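Local coordinates for protein methanogen homoaconitase large subunit (Methanocaldococcus jannaschii, PDB 4KP2) that forms the large subunit of a hydro-lyase that interconverts (R)-homocitrate and homoisocitrate through cis-homoaconitate, with a [4Fe-4S] cluster as cofactor, at residues Leu49-Asp54 and Val78-Asn84; Val172-Ile176 and Ala205-Glu211; Glu292-Val297 and Pro306-Val310; Gly326-Leu331 and Val358-Ala362. All blocks are in the same frame, centred on the assembly; numbering follows the deposited sequence.

Contact 1 (Leu49-Asp54 and Val78-Asn84)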
# COMPACT_ATOMS: atom_id res chain seq x y z
N LEU A 49 -16.97 24.56 8.34
CA LEU A 49 -15.91 23.70 7.84
C LEU A 49 -16.31 23.01 6.54
O LEU A 49 -17.34 22.34 6.47
CB LEU A 49 -15.54 22.66 8.90
CG LEU A 49 -14.17 21.99 8.78
CD1 LEU A 49 -13.07 23.02 8.89
CD2 LEU A 49 -14.01 20.91 9.84
N ALA A 50 -15.49 23.18 5.50
CA ALA A 50 -15.75 22.57 4.20
C ALA A 50 -14.59 21.67 3.78
O ALA A 50 -13.43 22.07 3.85
CB ALA A 50 -16.01 23.64 3.16
N MET A 51 -14.91 20.46 3.34
CA MET A 51 -13.88 19.48 3.00
C MET A 51 -14.22 18.63 1.78
O MET A 51 -15.33 18.12 1.65
CB MET A 51 -13.57 18.59 4.21
CG MET A 51 -12.91 17.26 3.86
SD MET A 51 -14.09 15.90 3.83
CE MET A 51 -13.58 15.06 2.33
N THR A 52 -13.24 18.48 0.89
CA THR A 52 -13.35 17.57 -0.25
C THR A 52 -12.08 16.75 -0.39
O THR A 52 -10.98 17.23 -0.11
CB THR A 52 -13.61 18.34 -1.56
OG1 THR A 52 -12.69 19.43 -1.67
CG2 THR A 52 -15.03 18.89 -1.58
N HIS A 53 -12.22 15.50 -0.84
CA HIS A 53 -11.07 14.62 -1.00
C HIS A 53 -10.65 14.49 -2.46
O HIS A 53 -11.25 15.11 -3.34
CB HIS A 53 -11.36 13.24 -0.40
CG HIS A 53 -12.60 12.59 -0.94
ND1 HIS A 53 -12.64 11.95 -2.16
CD2 HIS A 53 -13.84 12.47 -0.41
CE1 HIS A 53 -13.85 11.48 -2.36
NE2 HIS A 53 -14.60 11.78 -1.32
N ASP A 54 -9.63 13.68 -2.71
CA ASP A 54 -9.04 13.54 -4.05
C ASP A 54 -10.03 13.08 -5.11
O ASP A 54 -9.79 13.26 -6.31
CB ASP A 54 -7.83 12.60 -4.01
CG ASP A 54 -8.18 11.23 -3.46
OD1 ASP A 54 -9.03 11.15 -2.55
OD2 ASP A 54 -7.61 10.23 -3.94
N VAL A 78 -10.70 22.44 3.97
CA VAL A 78 -9.74 21.36 4.19
C VAL A 78 -9.71 20.39 3.01
O VAL A 78 -10.76 19.93 2.55
CB VAL A 78 -10.06 20.58 5.48
CG1 VAL A 78 -9.11 19.40 5.64
CG2 VAL A 78 -9.99 21.50 6.69
N VAL A 79 -8.52 20.09 2.52
CA VAL A 79 -8.35 19.13 1.44
C VAL A 79 -7.42 18.00 1.86
O VAL A 79 -6.32 18.24 2.34
CB VAL A 79 -7.79 19.79 0.16
CG1 VAL A 79 -7.61 18.76 -0.94
CG2 VAL A 79 -8.71 20.91 -0.30
N ALA A 80 -7.88 16.76 1.69
CA ALA A 80 -7.10 15.60 2.09
C ALA A 80 -7.22 14.44 1.09
O ALA A 80 -8.33 14.03 0.74
CB ALA A 80 -7.50 15.14 3.48
N PHE A 81 -6.08 13.93 0.66
CA PHE A 81 -6.05 12.80 -0.27
C PHE A 81 -6.06 11.49 0.52
O PHE A 81 -5.22 11.29 1.40
CB PHE A 81 -4.81 12.86 -1.16
CG PHE A 81 -4.75 14.07 -2.05
CD1 PHE A 81 -5.87 14.87 -2.25
CD2 PHE A 81 -3.57 14.42 -2.68
CE1 PHE A 81 -5.81 15.98 -3.06
CE2 PHE A 81 -3.50 15.53 -3.50
CZ PHE A 81 -4.62 16.31 -3.69
N ASP A 82 -6.99 10.61 0.20
CA ASP A 82 -7.12 9.36 0.94
C ASP A 82 -7.73 8.23 0.12
O ASP A 82 -7.39 7.06 0.30
CB ASP A 82 -7.94 9.58 2.21
CG ASP A 82 -9.37 10.00 1.92
OD1 ASP A 82 -9.59 10.66 0.89
OD2 ASP A 82 -10.26 9.67 2.73
N HIS A 83 -8.64 8.58 -0.79
CA HIS A 83 -9.35 7.58 -1.58
C HIS A 83 -8.45 6.80 -2.53
O HIS A 83 -8.56 5.58 -2.66
CB HIS A 83 -10.50 8.23 -2.36
CG HIS A 83 -11.72 8.49 -1.53
ND1 HIS A 83 -11.69 9.22 -0.36
CD2 HIS A 83 -13.01 8.11 -1.71
CE1 HIS A 83 -12.91 9.28 0.15
NE2 HIS A 83 -13.73 8.62 -0.65
N ASN A 84 -7.56 7.52 -3.21
CA ASN A 84 -6.69 6.91 -4.22
C ASN A 84 -5.22 7.18 -3.96
O ASN A 84 -4.54 7.78 -4.79
CB ASN A 84 -7.08 7.40 -5.61
CG ASN A 84 -8.54 7.15 -5.94
OD1 ASN A 84 -8.90 6.11 -6.49
ND2 ASN A 84 -9.40 8.10 -5.58

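Contact 2 (Val172-Ile176 and Ala205-Glu211)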
# COMPACT_ATOMS: atom_id res chain seq x y z
N VAL A 172 -34.20 21.84 8.01
CA VAL A 172 -34.00 21.26 9.33
C VAL A 172 -34.72 19.92 9.44
O VAL A 172 -35.95 19.86 9.37
CB VAL A 172 -34.49 22.20 10.45
CG1 VAL A 172 -34.25 21.57 11.81
CG2 VAL A 172 -33.81 23.55 10.35
N PRO A 173 -33.95 18.84 9.61
CA PRO A 173 -34.47 17.48 9.56
C PRO A 173 -35.20 17.08 10.83
O PRO A 173 -35.00 17.69 11.88
CB PRO A 173 -33.20 16.64 9.41
CG PRO A 173 -32.17 17.42 10.14
CD PRO A 173 -32.50 18.87 9.88
N LYS A 174 -36.04 16.06 10.72
CA LYS A 174 -36.66 15.45 11.89
C LYS A 174 -35.63 14.56 12.57
O LYS A 174 -34.62 14.21 11.96
CB LYS A 174 -37.89 14.64 11.49
CG LYS A 174 -38.99 15.47 10.82
CD LYS A 174 -40.14 14.59 10.35
CE LYS A 174 -41.22 15.42 9.68
NZ LYS A 174 -42.33 14.56 9.17
N THR A 175 -35.87 14.21 13.82
CA THR A 175 -34.89 13.46 14.59
C THR A 175 -35.42 12.14 15.15
O THR A 175 -36.32 12.13 15.99
CB THR A 175 -34.32 14.29 15.75
OG1 THR A 175 -33.60 15.42 15.22
CG2 THR A 175 -33.38 13.45 16.59
N ILE A 176 -34.86 11.04 14.67
CA ILE A 176 -35.13 9.73 15.26
C ILE A 176 -34.15 9.49 16.41
O ILE A 176 -32.96 9.27 16.19
CB ILE A 176 -35.06 8.60 14.21
CG1 ILE A 176 -34.89 7.24 14.87
CG2 ILE A 176 -33.95 8.87 13.21
CD1 ILE A 176 -36.11 6.75 15.62
N ALA A 205 -34.62 6.00 8.00
CA ALA A 205 -34.17 7.26 8.58
C ALA A 205 -33.93 8.31 7.51
O ALA A 205 -33.23 9.30 7.74
CB ALA A 205 -32.91 7.04 9.40
N THR A 206 -34.53 8.10 6.34
CA THR A 206 -34.35 9.00 5.21
C THR A 206 -34.90 10.39 5.52
O THR A 206 -35.96 10.52 6.15
CB THR A 206 -35.00 8.45 3.93
OG1 THR A 206 -34.72 7.05 3.81
CG2 THR A 206 -34.47 9.17 2.70
N TYR A 207 -34.18 11.42 5.08
CA TYR A 207 -34.53 12.82 5.34
C TYR A 207 -34.57 13.15 6.83
O TYR A 207 -35.19 14.14 7.23
CB TYR A 207 -35.87 13.18 4.69
CG TYR A 207 -36.07 12.63 3.29
CD1 TYR A 207 -35.31 13.09 2.22
CD2 TYR A 207 -37.04 11.66 3.05
CE1 TYR A 207 -35.50 12.58 0.95
CE2 TYR A 207 -37.24 11.16 1.78
CZ TYR A 207 -36.46 11.62 0.73
OH TYR A 207 -36.66 11.12 -0.54
N MET A 208 -33.92 12.33 7.64
CA MET A 208 -33.95 12.52 9.09
C MET A 208 -32.57 12.43 9.71
O MET A 208 -31.62 11.94 9.10
CB MET A 208 -34.88 11.48 9.73
CG MET A 208 -36.33 11.58 9.30
SD MET A 208 -37.35 10.29 10.01
CE MET A 208 -37.05 10.55 11.76
N ALA A 209 -32.45 12.92 10.94
CA ALA A 209 -31.19 12.92 11.66
C ALA A 209 -31.19 11.88 12.78
O ALA A 209 -32.23 11.62 13.39
CB ALA A 209 -30.89 14.30 12.22
N ILE A 210 -30.03 11.30 13.05
CA ILE A 210 -29.90 10.29 14.10
C ILE A 210 -29.32 10.90 15.36
O ILE A 210 -28.26 11.53 15.33
CB ILE A 210 -29.00 9.13 13.66
CG1 ILE A 210 -29.34 8.68 12.23
CG2 ILE A 210 -29.11 7.97 14.63
CD1 ILE A 210 -30.64 7.92 12.14
N GLU A 211 -30.01 10.71 16.49
CA GLU A 211 -29.52 11.21 17.76
C GLU A 211 -29.28 10.07 18.74
O GLU A 211 -30.22 9.50 19.30
CB GLU A 211 -30.51 12.21 18.36
CG GLU A 211 -30.09 12.77 19.71
CD GLU A 211 -31.02 13.87 20.20
OE1 GLU A 211 -31.73 14.46 19.36
OE2 GLU A 211 -31.04 14.13 21.42

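Contact 3 (Glu292-Val297 and Pro306-Val310)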
# COMPACT_ATOMS: atom_id res chain seq x y z
N GLU A 292 -25.56 -10.89 21.07
CA GLU A 292 -24.40 -11.50 20.43
C GLU A 292 -23.68 -10.48 19.57
O GLU A 292 -24.17 -9.38 19.35
CB GLU A 292 -24.83 -12.69 19.57
CG GLU A 292 -25.51 -13.81 20.33
CD GLU A 292 -25.75 -15.04 19.47
OE1 GLU A 292 -26.93 -15.31 19.14
OE2 GLU A 292 -24.77 -15.72 19.11
N GLU A 293 -22.50 -10.85 19.08
CA GLU A 293 -21.75 -10.00 18.17
C GLU A 293 -22.41 -9.99 16.79
O GLU A 293 -23.11 -10.93 16.42
CB GLU A 293 -20.29 -10.45 18.09
CG GLU A 293 -19.44 -9.97 19.25
CD GLU A 293 -18.35 -10.95 19.62
OE1 GLU A 293 -18.68 -12.02 20.18
OE2 GLU A 293 -17.16 -10.65 19.37
N GLN A 294 -22.18 -8.92 16.03
CA GLN A 294 -22.94 -8.69 14.81
C GLN A 294 -22.09 -8.72 13.54
O GLN A 294 -21.06 -8.05 13.44
CB GLN A 294 -23.68 -7.36 14.91
CG GLN A 294 -24.53 -7.21 16.17
CD GLN A 294 -25.67 -8.21 16.23
OE1 GLN A 294 -26.66 -8.09 15.51
NE2 GLN A 294 -25.53 -9.21 17.10
N VAL A 295 -22.54 -9.50 12.56
CA VAL A 295 -21.91 -9.56 11.24
C VAL A 295 -22.94 -9.36 10.12
O VAL A 295 -23.86 -10.16 9.97
CB VAL A 295 -21.20 -10.90 11.01
CG1 VAL A 295 -20.71 -11.01 9.57
CG2 VAL A 295 -20.04 -11.06 11.99
N ALA A 296 -22.78 -8.29 9.35
CA ALA A 296 -23.72 -7.98 8.27
C ALA A 296 -23.46 -8.81 7.02
O ALA A 296 -22.32 -8.90 6.55
CB ALA A 296 -23.67 -6.49 7.94
N VAL A 297 -24.52 -9.40 6.47
CA VAL A 297 -24.41 -10.26 5.30
C VAL A 297 -24.79 -9.51 4.02
O VAL A 297 -25.50 -8.50 4.08
CB VAL A 297 -25.29 -11.52 5.45
CG1 VAL A 297 -24.98 -12.22 6.76
CG2 VAL A 297 -26.77 -11.16 5.37
N PRO A 306 -27.03 -12.73 14.02
CA PRO A 306 -26.03 -12.87 15.08
C PRO A 306 -24.88 -13.79 14.67
O PRO A 306 -25.05 -14.60 13.76
CB PRO A 306 -26.83 -13.49 16.23
CG PRO A 306 -28.06 -14.07 15.60
CD PRO A 306 -28.36 -13.16 14.45
N ILE A 307 -23.73 -13.65 15.33
CA ILE A 307 -22.52 -14.38 14.96
C ILE A 307 -22.73 -15.89 14.88
O ILE A 307 -22.04 -16.59 14.13
CB ILE A 307 -21.35 -14.04 15.92
CG1 ILE A 307 -20.04 -14.67 15.44
CG2 ILE A 307 -21.68 -14.47 17.34
CD1 ILE A 307 -19.62 -14.22 14.06
N SER A 308 -23.70 -16.39 15.64
CA SER A 308 -24.00 -17.82 15.66
C SER A 308 -24.69 -18.28 14.38
O SER A 308 -24.71 -19.48 14.09
CB SER A 308 -24.87 -18.15 16.87
OG SER A 308 -26.09 -17.42 16.84
N ASP A 309 -25.24 -17.34 13.63
CA ASP A 309 -26.00 -17.69 12.43
C ASP A 309 -25.17 -17.65 11.15
O ASP A 309 -25.63 -18.10 10.09
CB ASP A 309 -27.22 -16.78 12.29
CG ASP A 309 -28.34 -17.17 13.23
OD1 ASP A 309 -28.08 -17.92 14.19
OD2 ASP A 309 -29.48 -16.71 13.01
N VAL A 310 -23.96 -17.11 11.23
CA VAL A 310 -23.08 -17.03 10.06
C VAL A 310 -21.71 -17.64 10.33
O VAL A 310 -20.80 -17.53 9.51
CB VAL A 310 -22.90 -15.58 9.58
CG1 VAL A 310 -24.23 -15.00 9.12
CG2 VAL A 310 -22.29 -14.73 10.68

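Contact 4 (Gly326-Leu331 and Val358-Ala362)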
# COMPACT_ATOMS: atom_id res chain seq x y z
N GLY A 326 -10.59 2.14 11.86
CA GLY A 326 -9.20 2.22 11.45
C GLY A 326 -8.33 2.93 12.47
O GLY A 326 -7.14 3.15 12.24
N ARG A 327 -8.92 3.28 13.60
CA ARG A 327 -8.19 3.99 14.65
C ARG A 327 -7.33 3.06 15.48
O ARG A 327 -7.27 1.85 15.23
CB ARG A 327 -9.17 4.77 15.53
CG ARG A 327 -9.76 5.99 14.85
CD ARG A 327 -11.01 6.48 15.55
NE ARG A 327 -12.13 5.56 15.36
CZ ARG A 327 -12.95 5.59 14.32
NH1 ARG A 327 -12.78 6.49 13.37
NH2 ARG A 327 -13.95 4.71 14.23
N LEU A 328 -6.65 3.63 16.48
CA LEU A 328 -5.70 2.88 17.30
C LEU A 328 -6.37 1.73 18.04
O LEU A 328 -5.85 0.61 18.06
CB LEU A 328 -5.03 3.82 18.31
CG LEU A 328 -3.52 3.69 18.50
CD1 LEU A 328 -3.08 4.46 19.74
CD2 LEU A 328 -3.08 2.24 18.59
N SER A 329 -7.51 2.02 18.66
CA SER A 329 -8.23 1.02 19.46
C SER A 329 -8.65 -0.17 18.61
O SER A 329 -8.66 -1.31 19.09
CB SER A 329 -9.45 1.66 20.11
OG SER A 329 -10.33 2.20 19.14
N ASP A 330 -9.00 0.08 17.36
CA ASP A 330 -9.42 -0.98 16.45
C ASP A 330 -8.24 -1.87 16.08
O ASP A 330 -8.38 -3.09 15.99
CB ASP A 330 -10.05 -0.38 15.19
CG ASP A 330 -11.23 0.52 15.49
OD1 ASP A 330 -12.35 -0.01 15.67
OD2 ASP A 330 -11.04 1.75 15.55
N LEU A 331 -7.08 -1.26 15.86
CA LEU A 331 -5.88 -2.00 15.48
C LEU A 331 -5.36 -2.84 16.64
O LEU A 331 -5.05 -4.02 16.46
CB LEU A 331 -4.79 -1.04 15.00
CG LEU A 331 -5.09 -0.23 13.74
CD1 LEU A 331 -3.93 0.69 13.41
CD2 LEU A 331 -5.38 -1.17 12.57
N VAL A 358 -2.18 7.86 13.74
CA VAL A 358 -2.56 6.53 14.20
C VAL A 358 -1.50 5.51 13.80
O VAL A 358 -1.14 4.62 14.57
CB VAL A 358 -3.92 6.10 13.63
CG1 VAL A 358 -4.25 4.67 14.02
CG2 VAL A 358 -5.01 7.05 14.12
N PHE A 359 -0.98 5.66 12.58
CA PHE A 359 0.07 4.79 12.06
C PHE A 359 1.30 4.85 12.96
O PHE A 359 1.82 3.82 13.39
CB PHE A 359 0.45 5.23 10.64
CG PHE A 359 1.20 4.19 9.85
CD1 PHE A 359 1.52 2.96 10.40
CD2 PHE A 359 1.58 4.45 8.54
CE1 PHE A 359 2.20 2.01 9.67
CE2 PHE A 359 2.26 3.50 7.80
CZ PHE A 359 2.58 2.28 8.37
N LEU A 360 1.74 6.07 13.27
CA LEU A 360 2.96 6.28 14.04
C LEU A 360 2.88 5.71 15.46
O LEU A 360 3.79 5.00 15.90
CB LEU A 360 3.30 7.77 14.10
CG LEU A 360 3.84 8.37 12.80
CD1 LEU A 360 4.05 9.86 12.94
CD2 LEU A 360 5.14 7.68 12.43
N GLN A 361 1.80 6.01 16.16
CA GLN A 361 1.65 5.56 17.54
C GLN A 361 1.37 4.06 17.63
O GLN A 361 1.46 3.46 18.70
CB GLN A 361 0.57 6.36 18.26
CG GLN A 361 -0.80 6.30 17.61
CD GLN A 361 -1.75 7.33 18.18
OE1 GLN A 361 -1.37 8.15 19.02
NE2 GLN A 361 -3.00 7.30 17.73
N ALA A 362 1.02 3.45 16.50
CA ALA A 362 0.83 2.01 16.44
C ALA A 362 2.13 1.33 16.02
O ALA A 362 2.31 0.13 16.20
CB ALA A 362 -0.29 1.65 15.49

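Contact 1 (Leu49-Asp54 and Val78-Asn84)
The carboxylate of D54 reaches across to the chain that follows strand 77-80 and collects its amide groups one after another. Its OD2 takes the N84 backbone N at 2.8 Å through the syn lone pair, and also the N84 side-chain ND2 at 3.2 Å, which arrives from above the carboxylate plane. OD1 accepts the H83 N at 3.1 Å, with a weak further bond from the D82 N. CG of D54 sits between its own N and carbonyl carbon (chi1 57°), which turns the carboxylate toward these donors, while CB packs against CD1 of F81.

Beside this anchor the imidazoles of H53 and H83 lie face to face, centroids 3.5 Å apart and planes 7° from parallel. The rotation of the H83 ring is set at its edge, where ND1 donates in the ring plane to D82 OD1 at 2.8 Å; D82 OD2 in turn accepts from the backbone of C119. H53 ND1 is engaged by the amide of G55.

Behind the loops, strands 49-53 and 77-80 run parallel in the beta-alpha-beta unit completed by helix 57-67. The V78 N bonds to A50 O at 2.8 Å, a weaker bond joins the T52 N to V78 O, and M51 CB rests near V78 CB.

The close approach of the D54 and D82 carboxylates is probably eased by the N-H groups directed at both. Together, the D54 bonds and the D82-H83 bond fix the 82-84 loop and the H83 ring plane about 4 Å, side chain to side chain, from C383, a predicted ligand of the [4Fe-4S] cluster.

Contact 2 (Val172-Ile176 and Ala205-Glu211)
With chi1 of M208 at -63° and a bend at chi3 (57°), the thioether folds back so that its CE methyl lies against I176, 3.7 Å from I176 CB. In I176 it is CG1 that stands opposite the backbone N (chi1 161°); CG2 is thereby turned to the neighbouring strand, where it meets I210 CD1 at 3.6 Å, the two isoleucines side by side and pointing the same way. The other face of the sheet carries T175 and A209: CG2 of T175 crosses the extended chain of E211 and comes within 3.4 Å of its OE1, while A209 CB touches the ring of P173 at CG.

Strands 167-180 and 208-213 are parallel neighbours, linked through helix 189-200 in a beta-alpha-beta unit. The A209 N donates to K174 O at 2.7 Å and the I176 N to A209 O at 3.0 Å; a longer bond, 3.3 Å, runs from the E211 N to I176 O. A type II turn over A205-M208 leads into the second strand.

E211 is a buried acid whose OE2 is held by R177 and the hydroxyl of Y280. These partners probably stabilise its negative charge beside the T175 methyl and L24 of helix 24-33.

Contact 3 (Glu292-Val297 and Pro306-Val310)
E292 and S308 meet at one end of a small, weakly bonded antiparallel hairpin, strands 294-296 and 304-306, where the chain turns from P306 into a short, weakly bonded helical turn at about 307-310. Followed outward, the E292 side chain starts with CB 4.0 Å from P306 CB. Beyond CG the carboxylate crosses the proline, CD lying 3.8 Å and OE1 3.4 Å from P306 CB; OE1 is also close to S308 OG, and OE2 ends on S308, accepting a 3.1 Å hydrogen bond from OG through its syn lone pair. The I307 N also donates to E293 O at 3.0 Å.

Beyond these polar links the contact is aliphatic. I307, with CG1 opposite the backbone N (chi1 -173°), sends CD1 across to V295 CG2 at 3.8 Å, and V310 turns its two methyls to different valines, CG2 to V295 and CG1 to V297. The helical turn thus covers one side of strand 294-296, while Q294 and A296 pack on helix 189-200. V295 and V297 also touch Y420 of strand 418-421, and E293 directs its carboxylate to K425 and N438. At the far end of the contact from E292, V297 CG1 stands 3.7 Å from V310 CG1.

Contact 4 (Gly326-Leu331 and Val358-Ala362)
L328 and V358 bring the first turn of helix 328-338 against helix 356-363, their CA atoms 5.7 Å apart, with R327 as N-cap residue and its carbonyl O accepting from the L331 N at 3.2 Å.

V358 is the centre of the packing. Its CG1, opposite the backbone N (chi1 175°), presses into the start of the facing helix, 3.6 Å from the L328 N and 3.7 Å from G326 O, and L331 CD1 adds a flank at 4.0 Å. The L328 side chain reaches farther along helix 356-363: CD1 lies across the Q361 amide, 3.5 Å from its NE2, and CD2 approaches A362 CB at 4.2 Å. CG of Q361 is wedged between its N and carbonyl carbon (chi1 58°), and the chain then runs out extended, so that CG, CD and NE2 cross the end of the leucine, all close to CD1. A362 CB is shared, since L331 CD1 also comes to it. The meeting is therefore one of methyl groups with an aliphatic and amide surface, and shape rather than polar bonding joins the two helices.

The R327 side chain leads away from helix 356-363. Its NH1 ties the helix start to the backbone carbonyl of C323, a predicted cluster ligand, and to the side chain of Q121.

Helix 367-374 packs beside both segments, I367 on L328, F371 on L331 and I368 on A362, while helix 222-230 lies against R327. F359 and L360, on another side of helix 356-363, pack on V372 of the second subunit.

Contacts 1 and 4 both approach the predicted [4Fe-4S] site, from different parts of the chain. Contact 1 brings H83 to about 4 Å from C383 and 6 Å from C386, side chain to side chain, and contact 4 places R327 about 5 Å from C323; their centres are 20 Å apart and their nearest atoms about 11 Å. Contacts 2 and 3 lie away from the site. Helix 189-200 links them: it is the crossover of contact 2's beta-alpha-beta unit and also packs against 292-297, although the nearest atoms of contacts 2 and 3 are about 16 Å apart. Contacts 1 and 3, with centres 34 Å apart, fall on opposite sides of the chain's centre.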